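PDB 3ON4: transcriptional regulator, TetR family from Legionella pneumophila subsp. pneumophila str. Philadelphia 1, which probably binds DNA through an N-terminal helix-turn-helix domain and regulates transcription. Local coordinates for residues Glu20-Lys25 / Glu103-Leu108; Lys85-Gln89 / Ile186-Lys191; Ile134-Lys139 / Ala156-Ile160. All coordinates share one frame; numbering follows the deposited sequence.

Contact 1: residues Glu20-Lys25 / Glu103-Leu108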
loop_
_atom_site.group_PDB
_atom_site.type_symbol
_atom_site.label_atom_id
_atom_site.label_comp_id
_atom_site.label_asym_id
_atom_site.label_seq_id
_atom_site.Cartn_x
_atom_site.Cartn_y
_atom_site.Cartn_z
ATOM N N GLU A 20 -16.336 -7.054 1.704
ATOM C CA GLU A 20 -15.640 -5.809 1.957
ATOM C C GLU A 20 -14.654 -5.958 3.132
ATOM O O GLU A 20 -13.501 -5.548 3.040
ATOM C CB GLU A 20 -16.654 -4.703 2.242
ATOM C CG GLU A 20 -16.045 -3.318 2.427
ATOM C CD GLU A 20 -17.075 -2.271 2.887
ATOM O OE1 GLU A 20 -17.740 -2.463 3.935
ATOM O OE2 GLU A 20 -17.194 -1.235 2.207
ATOM N N ALA A 21 -15.135 -6.539 4.218
ATOM C CA ALA A 21 -14.349 -6.775 5.404
ATOM C C ALA A 21 -13.175 -7.701 5.129
ATOM O O ALA A 21 -12.037 -7.386 5.509
ATOM C CB ALA A 21 -15.210 -7.347 6.527
ATOM N N LEU A 22 -13.437 -8.820 4.449
ATOM C CA LEU A 22 -12.374 -9.774 4.124
ATOM C C LEU A 22 -11.297 -9.152 3.233
ATOM O O LEU A 22 -10.098 -9.385 3.460
ATOM C CB LEU A 22 -12.967 -11.038 3.479
ATOM C CG LEU A 22 -13.792 -11.876 4.469
ATOM C CD1 LEU A 22 -14.498 -13.013 3.737
ATOM C CD2 LEU A 22 -12.925 -12.404 5.616
ATOM N N ILE A 23 -11.712 -8.360 2.247
ATOM C CA ILE A 23 -10.771 -7.725 1.321
ATOM C C ILE A 23 -9.917 -6.718 2.089
ATOM O O ILE A 23 -8.669 -6.715 1.958
ATOM C CB ILE A 23 -11.475 -7.072 0.108
ATOM C CG1 ILE A 23 -12.097 -8.168 -0.782
ATOM C CG2 ILE A 23 -10.463 -6.207 -0.680
ATOM C CD1 ILE A 23 -13.120 -7.611 -1.830
ATOM N N GLN A 24 -10.561 -5.913 2.925
ATOM C CA GLN A 24 -9.851 -4.946 3.753
ATOM C C GLN A 24 -8.880 -5.563 4.753
ATOM O O GLN A 24 -7.937 -4.897 5.164
ATOM C CB GLN A 24 -10.808 -4.025 4.498
ATOM C CG GLN A 24 -11.564 -3.063 3.600
ATOM C CD GLN A 24 -12.346 -2.078 4.406
ATOM O OE1 GLN A 24 -13.511 -2.306 4.710
ATOM N NE2 GLN A 24 -11.693 -0.986 4.807
ATOM N N LYS A 25 -9.137 -6.799 5.191
ATOM C CA LYS A 25 -8.267 -7.447 6.173
ATOM C C LYS A 25 -7.120 -8.178 5.462
ATOM O O LYS A 25 -5.949 -8.023 5.816
ATOM C CB LYS A 25 -9.051 -8.447 7.034
ATOM C CG LYS A 25 -10.026 -7.787 8.018
ATOM C CD LYS A 25 -10.882 -8.797 8.734
ATOM C CE LYS A 25 -11.816 -8.124 9.715
ATOM N NZ LYS A 25 -12.538 -9.118 10.563
ATOM N N GLU A 103 -11.341 -3.177 13.293
ATOM C CA GLU A 103 -10.610 -4.440 13.283
ATOM C C GLU A 103 -9.326 -4.402 12.443
ATOM O O GLU A 103 -9.025 -5.343 11.713
ATOM C CB GLU A 103 -11.539 -5.585 12.845
ATOM C CG GLU A 103 -12.771 -5.721 13.773
ATOM C CD GLU A 103 -13.741 -6.850 13.397
ATOM O OE1 GLU A 103 -13.558 -7.506 12.352
ATOM O OE2 GLU A 103 -14.694 -7.070 14.166
ATOM N N ASN A 104 -8.595 -3.297 12.563
ATOM C CA ASN A 104 -7.257 -3.130 11.984
ATOM C C ASN A 104 -7.247 -3.311 10.461
ATOM O O ASN A 104 -6.263 -3.792 9.899
ATOM C CB ASN A 104 -6.285 -4.121 12.626
ATOM C CG ASN A 104 -4.838 -3.749 12.404
ATOM O OD1 ASN A 104 -4.448 -2.585 12.566
ATOM N ND2 ASN A 104 -4.033 -4.725 12.038
ATOM N N LYS A 105 -8.334 -2.890 9.809
ATOM C CA LYS A 105 -8.457 -2.960 8.371
ATOM C C LYS A 105 -7.586 -1.975 7.605
ATOM O O LYS A 105 -7.239 -0.894 8.097
ATOM C CB LYS A 105 -9.907 -2.771 7.940
ATOM C CG LYS A 105 -10.781 -4.004 8.168
ATOM C CD LYS A 105 -12.244 -3.645 8.138
ATOM C CE LYS A 105 -13.119 -4.705 8.775
ATOM N NZ LYS A 105 -14.500 -4.187 8.952
HETATM N N MSE A 106 -7.237 -2.372 6.384
HETATM C CA MSE A 106 -6.610 -1.467 5.434
HETATM C C MSE A 106 -7.707 -0.801 4.607
HETATM O O MSE A 106 -8.834 -1.309 4.509
HETATM C CB MSE A 106 -5.667 -2.277 4.530
HETATM C CG MSE A 106 -4.922 -1.514 3.450
HETATM SE SE MSE A 106 -3.884 -0.028 4.147
HETATM C CE MSE A 106 -3.321 0.736 2.465
ATOM N N CYS A 107 -7.366 0.323 3.988
ATOM C CA CYS A 107 -8.224 0.971 2.996
ATOM C C CYS A 107 -8.586 -0.023 1.907
ATOM O O CYS A 107 -7.697 -0.707 1.396
ATOM C CB CYS A 107 -7.458 2.127 2.346
ATOM S SG CYS A 107 -8.355 2.982 0.988
ATOM N N LEU A 108 -9.861 -0.115 1.540
ATOM C CA LEU A 108 -10.259 -1.014 0.438
ATOM C C LEU A 108 -9.571 -0.636 -0.877
ATOM O O LEU A 108 -9.108 -1.504 -1.650
ATOM C CB LEU A 108 -11.764 -0.976 0.217
ATOM C CG LEU A 108 -12.360 -1.995 -0.744
ATOM C CD1 LEU A 108 -12.336 -3.430 -0.130
ATOM C CD2 LEU A 108 -13.773 -1.598 -1.093
HETATM O O HOH W 1 -15.293 -3.623 6.275
#
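Q24 and M106 are joined by two hydrogen bonds where the first helix of the TetR-type DNA-binding domain, helix 11-26, meets the loop between helices 84-98 and 108-115 of the C-terminal domain. The backbone carbonyl of Q24 accepts from M106 N (O to N 2.9 Å, 164° at the hydrogen), and the Q24 amide returns the bond, NE2 donating to M106 O over 2.9 Å. The second bond is more bent, 153°, although the acceptor lies close to the amide plane of Q24; both donors stand off the plane of the carbonyl they meet. NE2 also donates to L98 O, while OE1 receives a water that in turn accepts from K105 NZ. Both ends of this buried amide are therefore engaged, which fixes its rotation. K105 NZ has a further partner in S102.

Charge pairing lies farther out. K25 NZ reaches E103 OE1 at 2.6 Å, nearly along the C-O axis of the carboxylate, at the end of a lysine chain extended beyond CG. The aliphatic part of K105 runs between Q24 and K25, its CG 3.7 Å from Q24 CB, and its CE passes near the methyl of A21.

Apolar contact comes from L108, the first residue of helix 108-115, right after the N-cap C107. Its CG stands anti to the backbone N (chi1 -171°), which turns the branch back toward the first helix, where L108 CD1 touches Q24 CG, the two side chains crossing at about a right angle. The selenomethionine M106 leads instead to E164 and L167 of helix 149-173. The tightest carbon pair is L108 CD1 against I23 CG2, 3.4 Å apart, closer than usual van der Waals contact.

Contact 2: residues Lys85-Gln89 / Ile186-Lys191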
loop_
_atom_site.group_PDB
_atom_site.type_symbol
_atom_site.label_atom_id
_atom_site.label_comp_id
_atom_site.label_asym_id
_atom_site.label_seq_id
_atom_site.Cartn_x
_atom_site.Cartn_y
_atom_site.Cartn_z
ATOM N N LYS A 85 -9.239 23.225 6.266
ATOM C CA LYS A 85 -8.334 22.397 7.042
ATOM C C LYS A 85 -9.113 21.399 7.870
ATOM O O LYS A 85 -8.739 20.243 7.939
ATOM C CB LYS A 85 -7.491 23.266 7.973
ATOM C CG LYS A 85 -6.448 22.506 8.741
ATOM C CD LYS A 85 -5.537 23.482 9.467
ATOM C CE LYS A 85 -4.363 22.771 10.073
ATOM N NZ LYS A 85 -3.407 23.747 10.653
ATOM N N GLU A 86 -10.197 21.842 8.489
ATOM C CA GLU A 86 -11.018 20.942 9.299
ATOM C C GLU A 86 -11.663 19.857 8.430
ATOM O O GLU A 86 -11.833 18.733 8.884
ATOM C CB GLU A 86 -12.082 21.731 10.070
ATOM C CG GLU A 86 -11.543 22.536 11.276
ATOM C CD GLU A 86 -12.571 23.470 11.899
ATOM O OE1 GLU A 86 -13.433 24.031 11.185
ATOM O OE2 GLU A 86 -12.501 23.681 13.123
ATOM N N LYS A 87 -12.016 20.188 7.190
ATOM C CA LYS A 87 -12.601 19.189 6.266
ATOM C C LYS A 87 -11.598 18.062 5.942
ATOM O O LYS A 87 -11.951 16.872 5.907
ATOM C CB LYS A 87 -13.103 19.864 4.984
ATOM C CG LYS A 87 -14.319 20.774 5.198
ATOM C CD LYS A 87 -14.733 21.488 3.919
ATOM C CE LYS A 87 -15.939 22.384 4.169
ATOM N NZ LYS A 87 -16.142 23.401 3.100
ATOM N N ILE A 88 -10.343 18.447 5.723
ATOM C CA ILE A 88 -9.279 17.484 5.495
ATOM C C ILE A 88 -9.067 16.658 6.765
ATOM O O ILE A 88 -8.928 15.445 6.687
ATOM C CB ILE A 88 -7.933 18.155 5.105
ATOM C CG1 ILE A 88 -8.052 19.021 3.820
ATOM C CG2 ILE A 88 -6.849 17.080 4.970
ATOM C CD1 ILE A 88 -8.767 18.332 2.681
ATOM N N GLN A 89 -9.033 17.302 7.934
ATOM C CA GLN A 89 -8.881 16.556 9.202
ATOM C C GLN A 89 -10.017 15.537 9.395
ATOM O O GLN A 89 -9.789 14.383 9.800
ATOM C CB GLN A 89 -8.792 17.524 10.409
ATOM C CG GLN A 89 -7.511 18.388 10.431
ATOM C CD GLN A 89 -7.543 19.521 11.458
ATOM O OE1 GLN A 89 -8.605 20.066 11.786
ATOM N NE2 GLN A 89 -6.367 19.901 11.948
ATOM N N ILE A 186 -0.799 17.112 7.743
ATOM C CA ILE A 186 -1.991 17.912 7.433
ATOM C C ILE A 186 -1.933 19.242 8.210
ATOM O O ILE A 186 -2.045 20.337 7.627
ATOM C CB ILE A 186 -3.296 17.118 7.752
ATOM C CG1 ILE A 186 -3.462 15.924 6.812
ATOM C CG2 ILE A 186 -4.524 18.015 7.666
ATOM C CD1 ILE A 186 -4.542 14.877 7.254
ATOM N N ASP A 187 -1.724 19.122 9.520
ATOM C CA ASP A 187 -1.734 20.255 10.428
ATOM C C ASP A 187 -0.622 21.238 10.123
ATOM O O ASP A 187 -0.800 22.437 10.306
ATOM C CB ASP A 187 -1.585 19.783 11.881
ATOM C CG ASP A 187 -2.785 19.002 12.379
ATOM O OD1 ASP A 187 -3.827 18.981 11.671
ATOM O OD2 ASP A 187 -2.686 18.421 13.496
ATOM N N GLN A 188 0.540 20.737 9.708
ATOM C CA GLN A 188 1.684 21.621 9.458
ATOM C C GLN A 188 1.680 22.218 8.045
ATOM O O GLN A 188 2.255 23.288 7.830
ATOM C CB GLN A 188 3.014 20.917 9.757
ATOM C CG GLN A 188 3.184 20.466 11.230
ATOM C CD GLN A 188 3.100 21.612 12.232
ATOM O OE1 GLN A 188 3.867 22.575 12.159
ATOM N NE2 GLN A 188 2.166 21.512 13.179
ATOM N N THR A 189 1.011 21.556 7.104
ATOM C CA THR A 189 1.070 21.953 5.693
ATOM C C THR A 189 -0.103 22.832 5.264
ATOM O O THR A 189 0.096 23.761 4.480
ATOM C CB THR A 189 1.168 20.728 4.744
ATOM O OG1 THR A 189 2.224 19.869 5.187
ATOM C CG2 THR A 189 1.462 21.169 3.292
ATOM N N ILE A 190 -1.301 22.562 5.784
ATOM C CA ILE A 190 -2.518 23.295 5.382
ATOM C C ILE A 190 -2.790 24.534 6.237
ATOM O O ILE A 190 -2.644 24.487 7.453
ATOM C CB ILE A 190 -3.769 22.397 5.454
ATOM C CG1 ILE A 190 -3.681 21.270 4.433
ATOM C CG2 ILE A 190 -5.049 23.215 5.212
ATOM C CD1 ILE A 190 -4.773 20.262 4.591
ATOM N N LYS A 191 -3.244 25.610 5.581
ATOM C CA LYS A 191 -3.467 26.927 6.198
ATOM C C LYS A 191 -4.670 26.981 7.150
ATOM O O LYS A 191 -5.788 26.588 6.798
ATOM C CB LYS A 191 -3.702 28.007 5.117
ATOM C CG LYS A 191 -2.662 28.093 3.993
ATOM C CD LYS A 191 -3.065 29.154 2.948
ATOM C CE LYS A 191 -2.193 29.077 1.688
ATOM N NZ LYS A 191 -2.745 29.854 0.539
ATOM O OXT LYS A 191 -4.570 27.481 8.273
HETATM O O HOH W 2 -8.558 26.168 6.306
#
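K85, near the start of helix 84-98, sends its ammonium group to the C-terminal end of helix 177-189, joining two helices of the all-helical C-terminal domain. With CG anti to the backbone N (chi1 -176°) and the rest of the chain extended, NZ arrives 2.9 Å from D187 O, in the carbonyl plane and on a lone pair. A weak second bond runs from the same NZ to I190 O at 3.4 Å. The carboxylate of D187 is not the lysine's partner: its OD1 lies 4.9 Å from K85 NZ and takes the amide of Q89 instead, NE2 to OD1 being 2.7 Å. That nitrogen comes from above the carboxylate plane, the two planar groups standing 80° apart. R183 forms a salt bridge to the same oxygen.

A water accepts from K85 N and donates to K191 O, a link to be read with care because K191 is poorly ordered. Beneath the polar groups, I88 packs against I186 CG2 (from CG2, 3.7 Å) and I190 CD1 (from CG1, 3.6 Å), and also on V141 of helix 121-144.

I190 has left helical geometry, and the lysine's positive charge lies among carbonyls at the negative end of the helix dipole, a placement that is probably favourable and consistent with stabilising this terminus.

Contact 3: residues Ile134-Lys139 / Ala156-Ile160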
loop_
_atom_site.group_PDB
_atom_site.type_symbol
_atom_site.label_atom_id
_atom_site.label_comp_id
_atom_site.label_asym_id
_atom_site.label_seq_id
_atom_site.Cartn_x
_atom_site.Cartn_y
_atom_site.Cartn_z
ATOM N N ILE A 134 -11.546 10.559 -4.594
ATOM C CA ILE A 134 -10.898 11.066 -3.394
ATOM C C ILE A 134 -10.015 12.261 -3.719
ATOM O O ILE A 134 -10.090 13.285 -3.049
ATOM C CB ILE A 134 -10.051 9.987 -2.666
ATOM C CG1 ILE A 134 -10.915 8.844 -2.105
ATOM C CG2 ILE A 134 -9.171 10.626 -1.553
ATOM C CD1 ILE A 134 -11.866 9.233 -1.043
ATOM N N ILE A 135 -9.203 12.130 -4.772
ATOM C CA ILE A 135 -8.281 13.174 -5.202
ATOM C C ILE A 135 -9.030 14.437 -5.649
ATOM O O ILE A 135 -8.699 15.553 -5.209
ATOM C CB ILE A 135 -7.341 12.628 -6.293
ATOM C CG1 ILE A 135 -6.413 11.571 -5.659
ATOM C CG2 ILE A 135 -6.587 13.759 -7.011
ATOM C CD1 ILE A 135 -5.718 10.717 -6.648
ATOM N N GLU A 136 -10.078 14.261 -6.461
ATOM C CA GLU A 136 -10.928 15.386 -6.868
ATOM C C GLU A 136 -11.565 16.080 -5.653
ATOM O O GLU A 136 -11.569 17.307 -5.586
ATOM C CB GLU A 136 -12.008 14.928 -7.861
ATOM C CG GLU A 136 -12.929 16.047 -8.396
ATOM C CD GLU A 136 -12.163 17.208 -9.013
ATOM O OE1 GLU A 136 -11.149 16.959 -9.718
ATOM O OE2 GLU A 136 -12.560 18.368 -8.769
ATOM N N TRP A 137 -12.078 15.310 -4.693
ATOM C CA TRP A 137 -12.666 15.909 -3.477
ATOM C C TRP A 137 -11.637 16.737 -2.694
ATOM O O TRP A 137 -11.877 17.903 -2.347
ATOM C CB TRP A 137 -13.214 14.821 -2.572
ATOM C CG TRP A 137 -13.949 15.378 -1.422
ATOM C CD1 TRP A 137 -15.254 15.796 -1.394
ATOM C CD2 TRP A 137 -13.425 15.603 -0.114
ATOM N NE1 TRP A 137 -15.569 16.271 -0.147
ATOM C CE2 TRP A 137 -14.462 16.169 0.657
ATOM C CE3 TRP A 137 -12.164 15.417 0.472
ATOM C CZ2 TRP A 137 -14.291 16.513 1.990
ATOM C CZ3 TRP A 137 -11.992 15.761 1.799
ATOM C CH2 TRP A 137 -13.056 16.297 2.552
ATOM N N LEU A 138 -10.483 16.139 -2.443
ATOM C CA LEU A 138 -9.363 16.828 -1.764
ATOM C C LEU A 138 -8.895 18.113 -2.479
ATOM O O LEU A 138 -8.725 19.171 -1.844
ATOM C CB LEU A 138 -8.175 15.852 -1.590
ATOM C CG LEU A 138 -8.276 14.756 -0.531
ATOM C CD1 LEU A 138 -7.093 13.782 -0.592
ATOM C CD2 LEU A 138 -8.373 15.417 0.855
ATOM N N LYS A 139 -8.684 18.020 -3.797
ATOM C CA LYS A 139 -8.312 19.165 -4.637
ATOM C C LYS A 139 -9.330 20.289 -4.529
ATOM O O LYS A 139 -8.971 21.466 -4.362
ATOM C CB LYS A 139 -8.200 18.744 -6.105
ATOM C CG LYS A 139 -7.929 19.886 -7.103
ATOM C CD LYS A 139 -8.216 19.358 -8.507
ATOM C CE LYS A 139 -8.040 20.389 -9.565
ATOM N NZ LYS A 139 -9.034 20.191 -10.669
ATOM N N ALA A 156 -3.203 17.343 -2.751
ATOM C CA ALA A 156 -4.204 16.286 -2.685
ATOM C C ALA A 156 -3.504 14.921 -2.860
ATOM O O ALA A 156 -3.772 13.985 -2.134
ATOM C CB ALA A 156 -5.291 16.500 -3.762
ATOM N N LYS A 157 -2.597 14.827 -3.825
ATOM C CA LYS A 157 -1.880 13.569 -4.070
ATOM C C LYS A 157 -0.903 13.195 -2.952
ATOM O O LYS A 157 -0.759 12.019 -2.656
ATOM C CB LYS A 157 -1.200 13.590 -5.440
ATOM C CG LYS A 157 -2.254 13.601 -6.580
ATOM C CD LYS A 157 -1.669 13.678 -7.946
ATOM C CE LYS A 157 -2.791 13.625 -8.989
ATOM N NZ LYS A 157 -2.374 14.023 -10.354
ATOM N N GLN A 158 -0.268 14.178 -2.309
ATOM C CA GLN A 158 0.594 13.885 -1.165
ATOM C C GLN A 158 -0.225 13.344 -0.003
ATOM O O GLN A 158 0.163 12.381 0.691
ATOM C CB GLN A 158 1.360 15.135 -0.712
ATOM C CG GLN A 158 2.545 15.511 -1.566
ATOM C CD GLN A 158 3.180 16.794 -1.053
ATOM O OE1 GLN A 158 2.466 17.748 -0.759
ATOM N NE2 GLN A 158 4.501 16.815 -0.918
ATOM N N ILE A 159 -1.383 13.966 0.211
ATOM C CA ILE A 159 -2.208 13.598 1.320
ATOM C C ILE A 159 -2.683 12.158 1.163
ATOM O O ILE A 159 -2.568 11.380 2.106
ATOM C CB ILE A 159 -3.430 14.520 1.490
ATOM C CG1 ILE A 159 -3.001 15.894 2.006
ATOM C CG2 ILE A 159 -4.437 13.909 2.493
ATOM C CD1 ILE A 159 -4.120 16.934 1.869
ATOM N N ILE A 160 -3.212 11.793 -0.005
ATOM C CA ILE A 160 -3.743 10.429 -0.166
ATOM C C ILE A 160 -2.605 9.412 -0.157
ATOM O O ILE A 160 -2.787 8.305 0.342
ATOM C CB ILE A 160 -4.714 10.262 -1.399
ATOM C CG1 ILE A 160 -5.449 8.891 -1.374
ATOM C CG2 ILE A 160 -4.003 10.451 -2.699
ATOM C CD1 ILE A 160 -6.098 8.473 -0.022
#
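A156 places its single methyl against the backbone of helix 121-144, in a hollow bordered by I135, L138 and K139. Its CB lies 3.7 Å from L138 CB and just as far from K139 N, with I135 O only slightly more distant. The small side chain is consistent with the local approach of the backbones, CA of L138 and CA of A156 being 5.3 Å apart, while the axes of the two short segments approach to 9.2 Å.

The reciprocal bump is L138. Its CG stands anti to the carbonyl carbon (chi1 -74°), and the CD1 branch enters between A156 and the two isoleucines of helix 149-173, touching A156 O at 3.7 Å and I159 CG2 at 4.1 Å, with I160 CB slightly farther off.

I160 fills the next hollow with both branches. CG2 meets I135 CG1 at 4.0 Å, whereas CD1 goes to I134 CG2 at 4.1 Å; in each case the side chains cross at about a right angle. The two branches of I160 thus straddle the neighbouring side chains of I134 and I135. At the margin, the aliphatic end of K157 passes I135 CG2, and its ammonium group continues to D175 of the second subunit, whose F178 also packs on I135.

No hydrogen bond or salt bridge crosses between the two segments, and six of the eight touching residues are buried, so shape and apolar contact carry the interface. The N-to-C directions of the two short helical segments differ by 124°. Such interlocking of helices 121-144 and 149-173 belongs to the all-helical C-terminal domain of TetR regulators, whose helix 149-173 here also takes part in the dimer interface.

How the contacts relate
Contacts 2 and 3 adjoin, their centres 12 Å apart, and share an apolar core: I88 of contact 2 reaches L138 of contact 3, CD1 to CD2 at 3.5 Å, and also approaches I159. Along the chain, both segments of contact 3 fall between those of contact 2. Contact 1 stands apart, its centre 26 Å from that of contact 2 and 21 Å from that of contact 3; the nearest atoms of contacts 1 and 3 are about 6 Å apart, without touching. Helix 149-173 connects the regions, touching M106 at contact 1 and supplying 156-160 to contact 3. The bound sodium ion, at S114 and D115, lies about 8 Å from the M106 side chain.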